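PDB 5FUI: endo-1,3-beta-glucanase, family GH16 from Zobellia galactanivorans, which probably hydrolyses the marine beta-1,3-glucan laminarin and binds it through a C-terminal family 6 carbohydrate-binding module, the part crystallised here. Local coordinates for residues Arg72-Leu77 and Gly115-Ser120; Tyr20-Gln25 and Gly42-Tyr47; Pro53-Tyr58 and Val107-Tyr112; Ile60-Ala65 and Val101-Asn106. All coordinates share one frame; numbering follows the deposited sequence. Where two conformers were deposited one is given.

The four contacts lie in one beta-sandwich module. Contacts 1 and 2 belong to its five-stranded sheet, where strands 110-118 and 44-52 are neighbours; their centres are about 10 Å apart, and both touch the same bound 2-aminomethyl-pyridine. Contact 4 pairs strands 56-66 and 97-107 at the rim of the facing four-stranded sheet, about 11 Å from contact 1 centre to centre. Contact 3 lies at one end of the sandwich, about 24 Å from contact 2. Along the chain contact 2 closes first, contact 4 nests inside contact 3, and the segments of contact 1 alternate with those of both. The sheets are joined by Tyr-62, Phe-73, Ser-75 and Gln-103 between contacts 1 and 4, and by the crossings at contact 3.

Contact 1: residues Arg72-Leu77 and Gly115-Ser120; sequences RFSSDL and GLYSIS. With APY (2-aminomethyl-pyridine), chain C.
Arg-72 and Ile-119 run side by side and point the same way, and with Gly-115 they bury the most surface here. CG of Arg-72 stands anti to the backbone N (chi1 -169°) and the chain stays extended as far as NE, which lays its methylenes along the isoleucine: Arg-72 CD is 4.1 Å from Ile-119 CG2, and Ile-119 CD1 meets the edge of the guanidinium near its plane. The charged end is taken up by a salt bridge from NE to Glu-86 on the next strand, 82-88. At the backbone, Arg-72 O accepts two bonds from the same face of its plane, from Ile-119 N at 2.9 Å and from Ser-120 N at 3.1 Å; the second is much the straighter, 170° at the hydrogen against 133°. Two residues thus face one, a classic beta bulge, and it falls at Ile-119, where the chain turns a corner on leaving the five-stranded antiparallel sheet. From Phe-73 onward the pairing is regular and antiparallel. At the other end of the pairing Gly-115 N binds Asp-76 O at 2.8 Å, and having no side chain matters: a CB on Gly-115 would run into both Asp-76 OD2 and the amino group of the bound 2-aminomethyl-pyridine. That amino N gives Asp-76 OD2 a 2.7 Å hydrogen bond and OD1 a weak one, while Gly-80 N also binds OD1; the carboxylate would probably stabilise a protonated amine. Tyr-117 closes in on the pyridine with its ring edge, CD2 lying 3.2 Å from ligand C3.

Contact 2: residues Tyr20-Gln25 and Gly42-Tyr47; sequences YSNDVQ and GSWMSY. With APY (2-aminomethyl-pyridine), chain C.
Trp-44 holds CG between its backbone N and carbonyl carbon (chi1 53°), and chi2 of -93° turns the indole to present a face to Asn-22 CB. That carbon sits over the five-membered ring, 3.4 Å from its centroid, in a CH-pi contact, and reaches 3.1 Å from Trp-44 NE1; Ser-21 lies over the same face. At the rim of the six-membered ring Tyr-20 CB touches Trp-44 CZ3 at 3.7 Å. The opposite face carries the pyridine of 2-aminomethyl-pyridine, whose C4 lies over the centre of the indole, 3.9 Å from Trp-44 CE2. An alanine in place of Trp-44 would probably leave the pyridine without its platform and Asn-22 CB without an aromatic face to rest on. Beneath the indole the strands pair antiparallel, Asn-22 N binding Trp-44 O at 2.9 Å. Past the strand end, Ser-43 OG donates to Asp-23 O at 2.7 Å, from above the carbonyl plane, and it is also hydrogen-bonded to Asn-40 N. On the other side of the sheet Val-24 CG1 packs on Met-45 SD. Tyr-117 meets Trp-44 with its plane about 30° away, and an aromatic platform like this, backed by an edge strand, is typical of sugar-binding sites in carbohydrate-binding modules.

Contact 3: residues Pro53-Tyr58 and Val107-Tyr112; sequences PSSGNY and VSAGTY
Val-107 O lies at the edge of the Tyr-58 ring, near its plane, while Val-107 CB stands off that plane, 4.0 Å from Tyr-58 CE1, the two side chains crossing at about a right angle. Also in plane is Ser-54 O, to which Tyr-58 OH donates a 2.6 Å hydrogen bond, tilted modestly from the carbonyl plane. Phe-52 and this ring meet edge-to-face. Tyr-112 repeats the pattern in the second segment, its OH giving Ser-108 O a 2.6 Å bond; the acceptor is in the plane of the ring, but the hydroxyl stands 48° out of the carbonyl plane. In both segments the acceptor is four residues before the tyrosine and a glycine, Gly-56 or Gly-110, is two before it, the pattern of the tyrosine corner known from Greek-key beta sandwiches. Each corner sits where the chain crosses between the two sheets, from strand 44-52 into 56-66 and from 97-107 into 110-118, and the two crossings lie side by side. Backbone angles at both glycines would jam a CB against the preceding carbonyl. Between the crossings Gly-56 and Val-107 form an antiparallel hydrogen-bonded pair, Gly-56 N to Val-107 O at 3.0 Å and Val-107 N to Gly-56 O at 2.9 Å. Ser-55 extends the join: with OG anti to the carbonyl carbon (chi1 -63°), the hydroxyl takes a nearly straight bond, 173° at the hydrogen, from Ala-109 N at 2.8 Å. Beyond it Ala-109 CB rests 3.6 Å from Pro-53 O.

Contact 4: residues Ile60-Ala65 and Val101-Asn106; sequences IEYRVA and VSQTVN
This is an antiparallel strand pairing at the edge of the four-stranded sheet of the sandwich, where the outermost strand, 97-107, lies against 56-66. Ile-60 with Gln-103 and Tyr-62 with Val-101 are hydrogen-bonded pairs whose side chains share the face turned to the other sheet; Ile-60 N meets Gln-103 O at 2.9 Å nearly along the C=O axis. On the face away from the core are Glu-61, salt-bridged to Arg-129, and Ser-102. The inner face carries the telling bond: Tyr-62 OH donates to Gln-103 OE1 at 2.7 Å. Gln-103 CG stands between its backbone N and carbonyl carbon (chi1 65°), and the extended chain beyond CG carries the amide across to the tyrosine hydroxyl. OE1 is in the plane of the ring, yet the hydroxyl comes in 40° out of the amide plane, with ring and amide planes 72° apart. Apolar contacts continue on either side, Val-101 CG2 lying 4.0 Å from both Tyr-62 CB and Val-64 CG2, and Ile-60 CD1 4.0 Å from Val-105 CG1. A phenylalanine in place of Tyr-62 has no hydroxyl to give, and Gln-103 OE1 would probably be left with Ser-75 OG, from the facing sheet, as its hydroxyl partner and be held less firmly. As it stands, the buried hydroxyls of Tyr-62 and Ser-75 both meet OE1 between the sheets, which implies that each finds a polar mate among apolar neighbours.

Contact 1: residues Arg72-Leu77 and Gly115-Ser120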
loop_
_atom_site.group_PDB
_atom_site.type_symbol
_atom_site.label_atom_id
_atom_site.label_comp_id
_atom_site.label_asym_id
_atom_site.label_seq_id
_atom_site.Cartn_x
_atom_site.Cartn_y
_atom_site.Cartn_z
ATOM N N ARG A 72 2.714 0.263 -10.357
ATOM C CA ARG A 72 3.926 0.538 -9.564
ATOM C C ARG A 72 3.561 1.617 -8.599
ATOM O O ARG A 72 2.852 2.580 -8.957
ATOM C CB ARG A 72 5.077 1.023 -10.497
ATOM C CG ARG A 72 6.388 1.059 -9.742
ATOM C CD ARG A 72 7.447 1.653 -10.726
ATOM N NE ARG A 72 8.730 1.603 -10.034
ATOM C CZ ARG A 72 9.636 0.671 -10.179
ATOM N NH1 ARG A 72 9.476 -0.293 -11.068
ATOM N NH2 ARG A 72 10.736 0.736 -9.464
ATOM N N PHE A 73 4.022 1.488 -7.362
ATOM C CA PHE A 73 3.749 2.543 -6.376
ATOM C C PHE A 73 4.918 2.689 -5.421
ATOM O O PHE A 73 5.768 1.781 -5.309
ATOM C CB PHE A 73 2.420 2.309 -5.615
ATOM C CG PHE A 73 2.371 1.027 -4.821
ATOM C CD1 PHE A 73 1.844 -0.177 -5.442
ATOM C CD2 PHE A 73 2.758 1.011 -3.468
ATOM C CE1 PHE A 73 1.742 -1.300 -4.655
ATOM C CE2 PHE A 73 2.653 -0.142 -2.711
ATOM C CZ PHE A 73 2.111 -1.294 -3.284
ATOM N N SER A 74 4.986 3.868 -4.797
ATOM C CA SER A 74 6.031 4.124 -3.746
ATOM C C SER A 74 5.349 4.232 -2.403
ATOM O O SER A 74 4.172 4.578 -2.308
ATOM C CB SER A 74 6.799 5.431 -4.030
ATOM O OG SER A 74 5.862 6.546 -4.011
ATOM N N SER A 75 6.097 3.853 -1.381
ATOM C CA SER A 75 5.643 4.046 0.020
ATOM C C SER A 75 6.601 5.049 0.711
ATOM O O SER A 75 7.805 5.106 0.414
ATOM C CB SER A 75 5.584 2.754 0.819
ATOM O OG SER A 75 6.840 2.120 0.728
ATOM N N ASP A 76 6.011 5.868 1.610
ATOM C CA ASP A 76 6.804 6.895 2.289
ATOM C C ASP A 76 6.229 7.252 3.627
ATOM O O ASP A 76 5.057 6.925 3.906
ATOM C CB ASP A 76 6.883 8.160 1.406
ATOM C CG ASP A 76 5.618 8.936 1.399
ATOM O OD1 ASP A 76 5.363 9.702 2.323
ATOM O OD2 ASP A 76 4.755 8.741 0.489
ATOM N N LEU A 77 7.060 7.880 4.468
ATOM C CA LEU A 77 6.591 8.427 5.737
ATOM C C LEU A 77 6.687 9.968 5.703
ATOM O O LEU A 77 7.655 10.553 5.126
ATOM C CB LEU A 77 7.514 7.910 6.866
ATOM C CG LEU A 77 7.604 6.396 6.981
ATOM C CD1 LEU A 77 8.616 6.055 8.075
ATOM C CD2 LEU A 77 6.223 5.715 7.089
ATOM N N GLY A 115 2.255 6.941 3.402
ATOM C CA GLY A 115 1.687 7.298 2.136
ATOM C C GLY A 115 2.016 6.262 1.060
ATOM O O GLY A 115 3.139 5.747 1.027
ATOM N N LEU A 116 1.039 5.992 0.182
ATOM C CA LEU A 116 1.254 5.166 -1.027
ATOM C C LEU A 116 0.951 6.019 -2.239
ATOM O O LEU A 116 -0.097 6.670 -2.253
ATOM C CB LEU A 116 0.275 3.923 -1.034
ATOM C CG LEU A 116 0.516 3.016 0.176
ATOM C CD1 LEU A 116 -0.433 1.824 0.048
ATOM C CD2 LEU A 116 1.967 2.605 0.215
ATOM N N TYR A 117 1.891 6.063 -3.176
ATOM C CA TYR A 117 1.712 6.966 -4.293
ATOM C C TYR A 117 1.847 6.165 -5.566
ATOM O O TYR A 117 2.876 5.503 -5.802
ATOM C CB TYR A 117 2.858 8.029 -4.220
ATOM C CG TYR A 117 2.510 9.367 -4.837
ATOM C CD1 TYR A 117 2.240 9.472 -6.191
ATOM C CD2 TYR A 117 2.384 10.539 -4.033
ATOM C CE1 TYR A 117 1.911 10.708 -6.783
ATOM C CE2 TYR A 117 2.075 11.753 -4.582
ATOM C CZ TYR A 117 1.892 11.859 -5.949
ATOM O OH TYR A 117 1.533 13.108 -6.448
ATOM N N SER A 118 0.846 6.230 -6.429
ATOM C CA SER A 118 0.871 5.481 -7.674
ATOM C C SER A 118 1.759 6.157 -8.718
ATOM O O SER A 118 1.476 7.272 -9.196
ATOM C CB SER A 118 -0.546 5.411 -8.214
ATOM O OG SER A 118 -0.547 4.656 -9.437
ATOM N N ILE A 119 2.826 5.467 -9.045
ATOM C CA ILE A 119 3.704 5.879 -10.150
ATOM C C ILE A 119 3.102 5.467 -11.473
ATOM O O ILE A 119 3.099 6.278 -12.443
ATOM C CB ILE A 119 5.080 5.192 -9.987
ATOM C CG1 ILE A 119 5.730 5.753 -8.691
ATOM C CG2 ILE A 119 5.969 5.423 -11.243
ATOM C CD1 ILE A 119 6.947 4.893 -8.269
ATOM N N SER A 120 2.623 4.233 -11.575
ATOM C CA SER A 120 1.950 3.749 -12.782
ATOM C C SER A 120 0.643 3.058 -12.268
ATOM O O SER A 120 0.687 2.186 -11.348
ATOM C CB SER A 120 2.795 2.715 -13.499
ATOM O OG SER A 120 2.106 2.397 -14.666
HETATM N N APY C . 2.852 10.612 0.548
HETATM C CM APY C . 1.746 10.048 -0.203
HETATM C C2 APY C . 1.075 11.407 -0.301
HETATM C C3 APY C . 1.240 12.141 -1.452
HETATM C C4 APY C . 0.705 13.447 -1.565
HETATM C C5 APY C . 0.087 14.023 -0.441
HETATM C C6 APY C . -0.066 13.285 0.723
HETATM N N1 APY C . 0.475 12.016 0.784
#

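Contact 2: residues Tyr20-Gln25 and Gly42-Tyr47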
loop_
_atom_site.group_PDB
_atom_site.type_symbol
_atom_site.label_atom_id
_atom_site.label_comp_id
_atom_site.label_asym_id
_atom_site.label_seq_id
_atom_site.Cartn_x
_atom_site.Cartn_y
_atom_site.Cartn_z
ATOM N N TYR A 20 -6.878 10.484 3.644
ATOM C CA TYR A 20 -6.936 11.320 2.447
ATOM C C TYR A 20 -6.554 10.458 1.287
ATOM O O TYR A 20 -5.781 9.559 1.445
ATOM C CB TYR A 20 -5.993 12.489 2.516
ATOM C CG TYR A 20 -6.124 13.322 3.819
ATOM C CD1 TYR A 20 -7.180 14.189 4.028
ATOM C CD2 TYR A 20 -5.127 13.216 4.772
ATOM C CE1 TYR A 20 -7.235 14.954 5.215
ATOM C CE2 TYR A 20 -5.125 13.930 5.927
ATOM C CZ TYR A 20 -6.166 14.801 6.154
ATOM O OH TYR A 20 -6.113 15.489 7.365
ATOM N N SER A 21 -7.033 10.851 0.109
ATOM C CA SER A 21 -6.665 10.165 -1.126
ATOM C C SER A 21 -6.847 11.125 -2.309
ATOM O O SER A 21 -7.514 12.226 -2.206
ATOM C CB SER A 21 -7.536 8.931 -1.393
ATOM O OG SER A 21 -8.908 9.340 -1.617
ATOM N N ASN A 22 -6.284 10.722 -3.438
ATOM C CA ASN A 22 -6.501 11.407 -4.700
ATOM C C ASN A 22 -6.808 10.365 -5.743
ATOM O O ASN A 22 -6.042 9.456 -5.902
ATOM C CB ASN A 22 -5.206 12.141 -5.133
ATOM C CG ASN A 22 -5.296 12.723 -6.536
ATOM O OD1 ASN A 22 -4.428 12.472 -7.384
ATOM N ND2 ASN A 22 -6.280 13.531 -6.755
ATOM N N ASP A 23 -7.910 10.552 -6.457
ATOM C CA ASP A 23 -8.173 9.793 -7.678
ATOM C C ASP A 23 -8.145 8.282 -7.508
ATOM O O ASP A 23 -7.567 7.556 -8.313
ATOM C CB ASP A 23 -7.266 10.267 -8.849
ATOM C CG ASP A 23 -7.745 9.849 -10.201
ATOM O OD1 ASP A 23 -8.968 9.508 -10.350
ATOM O OD2 ASP A 23 -6.883 9.723 -11.124
ATOM N N VAL A 24 -8.846 7.809 -6.469
ATOM C CA VAL A 24 -9.069 6.370 -6.325
ATOM C C VAL A 24 -10.513 6.111 -5.964
ATOM O O VAL A 24 -11.251 7.068 -5.612
ATOM C CB VAL A 24 -8.160 5.764 -5.220
ATOM C CG1 VAL A 24 -6.659 5.962 -5.541
ATOM C CG2 VAL A 24 -8.532 6.258 -3.819
ATOM N N GLN A 25 -10.949 4.842 -6.043
ATOM C CA GLN A 25 -12.303 4.577 -5.587
ATOM C C GLN A 25 -12.303 3.263 -4.824
ATOM O O GLN A 25 -11.538 2.363 -5.073
ATOM C CB GLN A 25 -13.256 4.401 -6.770
ATOM C CG GLN A 25 -13.479 5.735 -7.498
ATOM C CD GLN A 25 -14.350 5.619 -8.690
ATOM O OE1 GLN A 25 -15.343 4.910 -8.678
ATOM N NE2 GLN A 25 -13.945 6.270 -9.753
ATOM N N GLY A 42 -0.444 8.953 -10.538
ATOM C CA GLY A 42 -0.646 10.128 -9.732
ATOM C C GLY A 42 -1.724 10.054 -8.676
ATOM O O GLY A 42 -1.865 10.956 -7.813
ATOM N N SER A 43 -2.507 8.938 -8.659
ATOM C CA SER A 43 -3.363 8.616 -7.495
ATOM C C SER A 43 -2.490 8.338 -6.254
ATOM O O SER A 43 -1.341 7.952 -6.372
ATOM C CB SER A 43 -4.122 7.345 -7.802
ATOM O OG SER A 43 -4.966 7.514 -8.937
ATOM N N TRP A 44 -3.063 8.572 -5.067
ATOM C CA TRP A 44 -2.397 8.240 -3.848
ATOM C C TRP A 44 -3.340 8.083 -2.704
ATOM O O TRP A 44 -4.540 8.474 -2.797
ATOM C CB TRP A 44 -1.284 9.272 -3.484
ATOM C CG TRP A 44 -1.793 10.724 -3.458
ATOM C CD1 TRP A 44 -1.790 11.664 -4.478
ATOM C CD2 TRP A 44 -2.500 11.367 -2.328
ATOM N NE1 TRP A 44 -2.394 12.842 -4.066
ATOM C CE2 TRP A 44 -2.883 12.692 -2.773
ATOM C CE3 TRP A 44 -2.926 10.922 -1.040
ATOM C CZ2 TRP A 44 -3.590 13.546 -1.972
ATOM C CZ3 TRP A 44 -3.605 11.863 -0.209
ATOM C CH2 TRP A 44 -3.906 13.128 -0.685
ATOM N N MET A 45 -2.827 7.533 -1.605
ATOM C CA MET A 45 -3.629 7.360 -0.386
ATOM C C MET A 45 -2.730 7.655 0.783
ATOM O O MET A 45 -1.542 7.280 0.757
ATOM C CB MET A 45 -4.157 5.947 -0.270
ATOM C CG MET A 45 -5.077 5.494 -1.384
ATOM S SD MET A 45 -4.146 4.750 -2.832
ATOM C CE MET A 45 -3.826 3.158 -2.193
ATOM N N SER A 46 -3.274 8.203 1.850
ATOM C CA SER A 46 -2.469 8.547 3.021
ATOM C C SER A 46 -3.154 8.007 4.297
ATOM O O SER A 46 -4.340 8.238 4.493
ATOM C CB SER A 46 -2.339 10.084 3.084
ATOM O OG SER A 46 -1.638 10.590 4.178
ATOM N N TYR A 47 -2.358 7.398 5.178
ATOM C CA TYR A 47 -2.845 6.728 6.417
ATOM C C TYR A 47 -2.122 7.348 7.623
ATOM O O TYR A 47 -0.941 7.141 7.831
ATOM C CB TYR A 47 -2.480 5.237 6.315
ATOM C CG TYR A 47 -3.010 4.568 5.071
ATOM C CD1 TYR A 47 -2.271 4.582 3.854
ATOM C CD2 TYR A 47 -4.308 3.948 5.065
ATOM C CE1 TYR A 47 -2.774 3.959 2.703
ATOM C CE2 TYR A 47 -4.803 3.333 3.902
ATOM C CZ TYR A 47 -4.046 3.397 2.698
ATOM O OH TYR A 47 -4.467 2.842 1.541
HETATM N N APY C . 2.852 10.612 0.548
HETATM C CM APY C . 1.746 10.048 -0.203
HETATM C C2 APY C . 1.075 11.407 -0.301
HETATM C C3 APY C . 1.240 12.141 -1.452
HETATM C C4 APY C . 0.705 13.447 -1.565
HETATM C C5 APY C . 0.087 14.023 -0.441
HETATM C C6 APY C . -0.066 13.285 0.723
HETATM N N1 APY C . 0.475 12.016 0.784
#

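Contact 3: residues Pro53-Tyr58 and Val107-Tyr112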
loop_
_atom_site.group_PDB
_atom_site.type_symbol
_atom_site.label_atom_id
_atom_site.label_comp_id
_atom_site.label_asym_id
_atom_site.label_seq_id
_atom_site.Cartn_x
_atom_site.Cartn_y
_atom_site.Cartn_z
ATOM N N PRO A 53 6.934 0.633 16.565
ATOM C CA PRO A 53 7.300 0.769 18.013
ATOM C C PRO A 53 8.779 0.607 18.280
ATOM O O PRO A 53 9.227 1.022 19.359
ATOM C CB PRO A 53 6.604 -0.415 18.685
ATOM C CG PRO A 53 6.310 -1.384 17.569
ATOM C CD PRO A 53 6.037 -0.536 16.330
ATOM N N SER A 54 9.536 -0.005 17.370
ATOM C CA SER A 54 10.957 -0.167 17.562
ATOM C C SER A 54 11.738 0.331 16.294
ATOM O O SER A 54 11.171 0.473 15.166
ATOM C CB SER A 54 11.330 -1.570 18.004
ATOM O OG SER A 54 10.962 -2.486 17.066
ATOM N N SER A 55 13.012 0.657 16.459
ATOM C CA SER A 55 13.862 1.050 15.346
ATOM C C SER A 55 14.440 -0.226 14.778
ATOM O O SER A 55 14.989 -1.082 15.490
ATOM C CB SER A 55 14.956 1.914 15.860
ATOM O OG SER A 55 14.420 3.114 16.413
ATOM N N GLY A 56 14.361 -0.410 13.488
ATOM C CA GLY A 56 14.926 -1.613 12.957
ATOM C C GLY A 56 14.231 -1.958 11.639
ATOM O O GLY A 56 13.535 -1.095 11.021
ATOM N N ASN A 57 14.444 -3.172 11.192
ATOM C CA ASN A 57 13.927 -3.610 9.916
ATOM C C ASN A 57 12.535 -4.168 10.035
ATOM O O ASN A 57 12.233 -4.929 10.933
ATOM C CB ASN A 57 14.904 -4.534 9.198
ATOM C CG ASN A 57 16.213 -3.806 8.905
ATOM O OD1 ASN A 57 16.261 -2.679 8.346
ATOM N ND2 ASN A 57 17.277 -4.424 9.350
ATOM N N TYR A 58 11.675 -3.723 9.156
ATOM C CA TYR A 58 10.301 -4.208 9.107
ATOM C C TYR A 58 10.015 -4.860 7.746
ATOM O O TYR A 58 10.546 -4.403 6.685
ATOM C CB TYR A 58 9.317 -3.034 9.198
ATOM C CG TYR A 58 9.252 -2.426 10.565
ATOM C CD1 TYR A 58 10.227 -1.549 11.020
ATOM C CD2 TYR A 58 8.221 -2.782 11.453
ATOM C CE1 TYR A 58 10.180 -0.985 12.270
ATOM C CE2 TYR A 58 8.115 -2.251 12.737
ATOM C CZ TYR A 58 9.125 -1.340 13.161
ATOM O OH TYR A 58 9.025 -0.838 14.455
ATOM N N VAL A 107 13.227 1.484 9.653
ATOM C CA VAL A 107 12.473 2.638 10.118
ATOM C C VAL A 107 12.885 2.898 11.549
ATOM O O VAL A 107 12.960 1.952 12.314
ATOM C CB VAL A 107 10.946 2.317 10.056
ATOM C CG1 VAL A 107 10.169 3.534 10.486
ATOM C CG2 VAL A 107 10.593 1.998 8.604
ATOM N N SER A 108 13.136 4.169 11.928
ATOM C CA SER A 108 13.364 4.437 13.369
ATOM C C SER A 108 12.012 4.567 14.089
ATOM O O SER A 108 10.955 5.030 13.516
ATOM C CB SER A 108 14.232 5.674 13.598
ATOM O OG SER A 108 13.569 6.783 13.058
ATOM N N ALA A 109 11.999 4.149 15.353
ATOM C CA ALA A 109 10.736 4.161 16.091
ATOM C C ALA A 109 9.971 5.498 16.078
ATOM O O ALA A 109 10.544 6.607 16.296
ATOM C CB ALA A 109 10.966 3.673 17.559
ATOM N N GLY A 110 8.686 5.428 15.804
ATOM C CA GLY A 110 7.918 6.649 15.846
ATOM C C GLY A 110 6.521 6.375 15.326
ATOM O O GLY A 110 6.203 5.228 14.949
ATOM N N THR A 111 5.695 7.412 15.248
ATOM C CA THR A 111 4.381 7.328 14.680
ATOM C C THR A 111 4.333 8.318 13.518
ATOM O O THR A 111 4.701 9.503 13.714
ATOM C CB THR A 111 3.301 7.737 15.734
ATOM O OG1 THR A 111 3.370 6.754 16.778
ATOM C CG2 THR A 111 1.873 7.695 15.111
ATOM N N TYR A 112 3.929 7.831 12.342
ATOM C CA TYR A 112 4.069 8.538 11.098
ATOM C C TYR A 112 2.818 8.483 10.251
ATOM O O TYR A 112 2.030 7.532 10.314
ATOM C CB TYR A 112 5.246 7.909 10.237
ATOM C CG TYR A 112 6.551 7.810 10.991
ATOM C CD1 TYR A 112 7.341 8.897 11.129
ATOM C CD2 TYR A 112 7.016 6.640 11.508
ATOM C CE1 TYR A 112 8.555 8.819 11.777
ATOM C CE2 TYR A 112 8.226 6.519 12.179
ATOM C CZ TYR A 112 8.993 7.607 12.322
ATOM O OH TYR A 112 10.201 7.496 13.002
#

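Contact 4: residues Ile60-Ala65 and Val101-Asn106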
loop_
_atom_site.group_PDB
_atom_site.type_symbol
_atom_site.label_atom_id
_atom_site.label_comp_id
_atom_site.label_asym_id
_atom_site.label_seq_id
_atom_site.Cartn_x
_atom_site.Cartn_y
_atom_site.Cartn_z
ATOM N N ILE A 60 7.079 -5.074 5.140
ATOM C CA ILE A 60 5.794 -4.440 4.831
ATOM C C ILE A 60 5.246 -5.178 3.582
ATOM O O ILE A 60 5.873 -5.244 2.526
ATOM C CB ILE A 60 5.875 -2.938 4.555
ATOM C CG1 ILE A 60 6.686 -2.207 5.715
ATOM C CG2 ILE A 60 4.431 -2.428 4.413
ATOM C CD1 ILE A 60 6.664 -0.674 5.532
ATOM N N GLU A 61 4.076 -5.786 3.808
ATOM C CA GLU A 61 3.367 -6.610 2.786
ATOM C C GLU A 61 2.213 -5.842 2.232
ATOM O O GLU A 61 1.565 -5.093 2.977
ATOM C CB GLU A 61 2.790 -7.886 3.403
ATOM C CG GLU A 61 3.847 -8.946 3.807
ATOM C CD GLU A 61 3.156 -9.982 4.632
ATOM O OE1 GLU A 61 2.934 -9.717 5.837
ATOM O OE2 GLU A 61 2.775 -11.079 4.078
ATOM N N TYR A 62 1.951 -6.032 0.942
ATOM C CA TYR A 62 0.885 -5.350 0.224
ATOM C C TYR A 62 0.079 -6.371 -0.538
ATOM O O TYR A 62 0.627 -7.120 -1.370
ATOM C CB TYR A 62 1.438 -4.277 -0.792
ATOM C CG TYR A 62 2.337 -3.259 -0.125
ATOM C CD1 TYR A 62 3.671 -3.470 0.071
ATOM C CD2 TYR A 62 1.771 -2.051 0.358
ATOM C CE1 TYR A 62 4.458 -2.489 0.696
ATOM C CE2 TYR A 62 2.548 -1.064 0.993
ATOM C CZ TYR A 62 3.857 -1.313 1.162
ATOM O OH TYR A 62 4.628 -0.342 1.743
ATOM N N ARG A 63 -1.220 -6.440 -0.230
ATOM C CA ARG A 63 -2.146 -7.391 -0.882
ATOM C C ARG A 63 -2.737 -6.716 -2.070
ATOM O O ARG A 63 -3.545 -5.782 -1.960
ATOM C CB ARG A 63 -3.175 -7.883 0.120
ATOM C CG ARG A 63 -4.133 -9.010 -0.352
ATOM C CD ARG A 63 -3.270 -10.275 -0.537
ATOM N NE ARG A 63 -4.142 -11.432 -0.826
ATOM C CZ ARG A 63 -3.663 -12.640 -1.139
ATOM N NH1 ARG A 63 -2.327 -12.868 -1.216
ATOM N NH2 ARG A 63 -4.521 -13.648 -1.424
ATOM N N VAL A 64 -2.256 -7.125 -3.248
ATOM C CA VAL A 64 -2.470 -6.363 -4.528
ATOM C C VAL A 64 -3.012 -7.260 -5.648
ATOM O O VAL A 64 -2.858 -8.482 -5.594
ATOM C CB VAL A 64 -1.164 -5.663 -5.015
ATOM C CG1 VAL A 64 -0.782 -4.563 -3.989
ATOM C CG2 VAL A 64 -0.010 -6.644 -5.230
ATOM N N ALA A 65 -3.614 -6.653 -6.677
ATOM C CA ALA A 65 -4.034 -7.379 -7.864
ATOM C C ALA A 65 -3.875 -6.503 -9.068
ATOM O O ALA A 65 -3.963 -5.241 -8.961
ATOM C CB ALA A 65 -5.536 -7.685 -7.703
ATOM N N VAL A 101 2.899 -8.814 -2.268
ATOM C CA VAL A 101 4.296 -8.407 -2.494
ATOM C C VAL A 101 4.789 -7.720 -1.223
ATOM O O VAL A 101 4.010 -7.352 -0.328
ATOM C CB VAL A 101 4.432 -7.484 -3.752
ATOM C CG1 VAL A 101 4.016 -8.284 -5.033
ATOM C CG2 VAL A 101 3.600 -6.171 -3.552
ATOM N N SER A 102 6.090 -7.480 -1.174
ATOM C CA SER A 102 6.646 -6.890 0.060
ATOM C C SER A 102 7.884 -6.059 -0.187
ATOM O O SER A 102 8.519 -6.142 -1.227
ATOM C CB SER A 102 6.924 -7.950 1.107
ATOM O OG SER A 102 8.052 -8.781 0.672
ATOM N N GLN A 103 8.239 -5.294 0.835
ATOM C CA GLN A 103 9.544 -4.662 0.918
ATOM C C GLN A 103 10.039 -4.830 2.350
ATOM O O GLN A 103 9.241 -4.952 3.258
ATOM C CB GLN A 103 9.416 -3.184 0.539
ATOM C CG GLN A 103 8.569 -2.379 1.528
ATOM C CD GLN A 103 8.210 -0.965 1.090
ATOM O OE1 GLN A 103 7.319 -0.397 1.689
ATOM N NE2 GLN A 103 8.888 -0.389 0.136
ATOM N N THR A 104 11.357 -4.862 2.498
ATOM C CA THR A 104 11.995 -4.906 3.830
ATOM C C THR A 104 12.778 -3.644 4.016
ATOM O O THR A 104 13.713 -3.375 3.212
ATOM C CB THR A 104 12.882 -6.162 3.988
ATOM O OG1 THR A 104 12.093 -7.347 3.840
ATOM C CG2 THR A 104 13.506 -6.250 5.350
ATOM N N VAL A 105 12.350 -2.829 4.995
ATOM C CA VAL A 105 12.927 -1.508 5.081
ATOM C C VAL A 105 13.203 -1.137 6.555
ATOM O O VAL A 105 12.605 -1.649 7.462
ATOM C CB VAL A 105 12.046 -0.547 4.242
ATOM C CG1 VAL A 105 10.581 -0.508 4.720
ATOM C CG2 VAL A 105 12.665 0.815 4.027
ATOM N N ASN A 106 14.120 -0.212 6.774
ATOM C CA ASN A 106 14.532 0.180 8.101
ATOM C C ASN A 106 13.882 1.479 8.495
ATOM O O ASN A 106 13.944 2.423 7.754
ATOM C CB ASN A 106 16.047 0.326 8.065
ATOM C CG ASN A 106 16.658 0.490 9.430
ATOM O OD1 ASN A 106 17.250 -0.440 9.953
ATOM N ND2 ASN A 106 16.582 1.698 9.985
#